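Local coordinates for protein tartronic semialdehyde reductase (Salmonella typhimurium, PDB 1YB4) that probably catalyses the NADH- or NADPH-dependent reduction of tartronate semialdehyde (2-hydroxy-3-oxopropanoate) to (R)-glycerate, at residues R147-F152 with K157-V162. Sequence-based numbering, arbitrary orientation.
Sequences RVKPLF and KNITLV
Ile159 supplies nearly all of the strand's side of the contact, against Phe152 and Lys149 of helix 142-155, and its branches can be followed outward one by one. Its CA lies 7.1 Å from the CA of Phe152, the nearest such pair of the two segments, and its CB points at the helix. From CB the side chain forks. With CG1 opposite the carbonyl carbon (chi1 -67°), that methylene runs to Phe152 and meets CB, 3.8 Å away; Ile159 CG1 thus rests on the root of the phenylalanine. Beyond it, the placing of Ile159 CD1 near Phe152 O is doubtful. The other branch, CG2, takes the position opposite the backbone N, where it lies oblique to the Phe152 ring and 4.2 Å from Lys149 CE.

That lysine arrives by a bent route: turns at chi2 (48°) and chi4 lay its methylenes past Ile159 at a slant, while NZ forms a salt bridge with Asp153 on the same helix. The strand therefore meets the aliphatic part of the lysine, and its charge is answered within the helix.

Phe152 sends its ring away from Ile159. One face is packed by Val148 CG1, 3.6 Å above the plane and over the ring centre, and the ring continues toward Val138, Leu118 and Ala120 of the sheet. The segments bury 148 Å² between them, nearly all of it on Ile159, Phe152 and Lys149, so the link is apolar and small. Asn158, Thr160 and Val162 of the same strand pack on Gly209, Ala206 and Arg202 of a second subunit. The geometry is that of a beta-alpha-beta unit, strand 134-139, helix 142-155 and strand 158-163, whose last strand is outermost within this chain in the sheet of this Rossmann-type nucleotide-binding domain.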
loop_
_atom_site.group_PDB
_atom_site.type_symbol
_atom_site.label_atom_id
_atom_site.label_comp_id
_atom_site.label_asym_id
_atom_site.label_seq_id
_atom_site.Cartn_x
_atom_site.Cartn_y
_atom_site.Cartn_z
ATOM N N ARG A 147 36.315 8.916 -23.448
ATOM C CA ARG A 147 37.654 8.407 -23.139
ATOM C C ARG A 147 37.669 6.998 -22.559
ATOM O O ARG A 147 38.500 6.173 -22.928
ATOM C CB ARG A 147 38.361 9.363 -22.175
ATOM C CG ARG A 147 39.765 8.936 -21.770
ATOM C CD ARG A 147 40.535 10.125 -21.227
ATOM N NE ARG A 147 40.044 10.578 -19.927
ATOM C CZ ARG A 147 39.856 11.857 -19.602
ATOM N NH1 ARG A 147 40.109 12.814 -20.488
ATOM N NH2 ARG A 147 39.428 12.186 -18.386
ATOM N N VAL A 148 36.747 6.743 -21.642
ATOM C CA VAL A 148 36.633 5.451 -20.987
ATOM C C VAL A 148 35.815 4.468 -21.838
ATOM O O VAL A 148 35.883 3.250 -21.655
ATOM C CB VAL A 148 35.951 5.646 -19.612
ATOM C CG1 VAL A 148 35.737 4.307 -18.923
ATOM C CG2 VAL A 148 36.805 6.587 -18.748
ATOM N N LYS A 149 35.059 5.019 -22.785
ATOM C CA LYS A 149 34.185 4.241 -23.665
ATOM C C LYS A 149 34.749 2.930 -24.204
ATOM O O LYS A 149 34.060 1.915 -24.182
ATOM C CB LYS A 149 33.703 5.124 -24.825
ATOM C CG LYS A 149 32.682 4.471 -25.756
ATOM C CD LYS A 149 31.536 3.805 -24.990
ATOM C CE LYS A 149 30.384 3.451 -25.920
ATOM N NZ LYS A 149 30.818 2.627 -27.088
ATOM N N PRO A 150 35.998 2.933 -24.711
ATOM C CA PRO A 150 36.604 1.698 -25.246
ATOM C C PRO A 150 36.701 0.586 -24.192
ATOM O O PRO A 150 36.650 -0.612 -24.517
ATOM C CB PRO A 150 37.978 2.159 -25.716
ATOM C CG PRO A 150 37.726 3.574 -26.113
ATOM C CD PRO A 150 36.849 4.098 -25.001
ATOM N N LEU A 151 36.847 0.992 -22.932
ATOM C CA LEU A 151 36.933 0.038 -21.834
ATOM C C LEU A 151 35.527 -0.455 -21.510
ATOM O O LEU A 151 35.309 -1.647 -21.312
ATOM C CB LEU A 151 37.552 0.696 -20.611
ATOM C CG LEU A 151 38.848 1.451 -20.891
ATOM C CD1 LEU A 151 39.398 1.979 -19.577
ATOM C CD2 LEU A 151 39.857 0.541 -21.580
ATOM N N PHE A 152 34.567 0.461 -21.442
ATOM C CA PHE A 152 33.196 0.041 -21.175
ATOM C C PHE A 152 32.796 -0.995 -22.236
ATOM O O PHE A 152 32.104 -1.975 -21.930
ATOM C CB PHE A 152 32.226 1.225 -21.247
ATOM C CG PHE A 152 32.282 2.149 -20.059
ATOM C CD1 PHE A 152 32.470 1.651 -18.766
ATOM C CD2 PHE A 152 32.088 3.517 -20.222
ATOM C CE1 PHE A 152 32.461 2.504 -17.649
ATOM C CE2 PHE A 152 32.076 4.381 -19.105
ATOM C CZ PHE A 152 32.263 3.873 -17.825
ATOM N N LYS A 157 27.545 -4.488 -23.270
ATOM C CA LYS A 157 26.975 -4.127 -24.566
ATOM C C LYS A 157 26.285 -2.786 -24.479
ATOM O O LYS A 157 26.743 -1.806 -25.056
ATOM C CB LYS A 157 25.941 -5.158 -25.040
ATOM C CG LYS A 157 26.486 -6.514 -25.432
ATOM C CD LYS A 157 25.463 -7.315 -26.236
ATOM C CE LYS A 157 26.120 -8.522 -26.899
ATOM N NZ LYS A 157 25.232 -9.163 -27.902
ATOM N N ASN A 158 25.169 -2.751 -23.760
ATOM C CA ASN A 158 24.408 -1.529 -23.620
ATOM C C ASN A 158 25.064 -0.491 -22.722
ATOM O O ASN A 158 24.949 -0.550 -21.497
ATOM C CB ASN A 158 22.992 -1.833 -23.113
ATOM C CG ASN A 158 22.136 -2.510 -24.161
ATOM O OD1 ASN A 158 22.448 -2.472 -25.355
ATOM N ND2 ASN A 158 21.039 -3.122 -23.727
ATOM N N ILE A 159 25.765 0.456 -23.336
ATOM C CA ILE A 159 26.394 1.519 -22.574
ATOM C C ILE A 159 25.619 2.751 -22.947
ATOM O O ILE A 159 25.370 3.001 -24.120
ATOM C CB ILE A 159 27.873 1.725 -22.948
ATOM C CG1 ILE A 159 28.696 0.504 -22.531
ATOM C CG2 ILE A 159 28.414 2.965 -22.250
ATOM C CD1 ILE A 159 28.669 -0.640 -23.504
ATOM N N THR A 160 25.235 3.522 -21.948
ATOM C CA THR A 160 24.452 4.708 -22.204
ATOM C C THR A 160 24.883 5.840 -21.306
ATOM O O THR A 160 24.948 5.679 -20.089
ATOM C CB THR A 160 22.952 4.439 -21.949
ATOM O OG1 THR A 160 22.477 3.451 -22.865
ATOM C CG2 THR A 160 22.144 5.710 -22.099
ATOM N N LEU A 161 25.192 6.981 -21.911
ATOM C CA LEU A 161 25.563 8.153 -21.140
ATOM C C LEU A 161 24.203 8.744 -20.836
ATOM O O LEU A 161 23.500 9.191 -21.745
ATOM C CB LEU A 161 26.388 9.129 -21.970
ATOM C CG LEU A 161 26.889 10.343 -21.183
ATOM C CD1 LEU A 161 27.679 9.887 -19.969
ATOM C CD2 LEU A 161 27.741 11.225 -22.091
ATOM N N VAL A 162 23.827 8.721 -19.563
ATOM C CA VAL A 162 22.519 9.211 -19.136
ATOM C C VAL A 162 22.466 10.720 -18.894
ATOM O O VAL A 162 21.438 11.354 -19.145
ATOM C CB VAL A 162 22.059 8.475 -17.852
ATOM C CG1 VAL A 162 20.729 9.017 -17.396
ATOM C CG2 VAL A 162 21.945 6.974 -18.120
#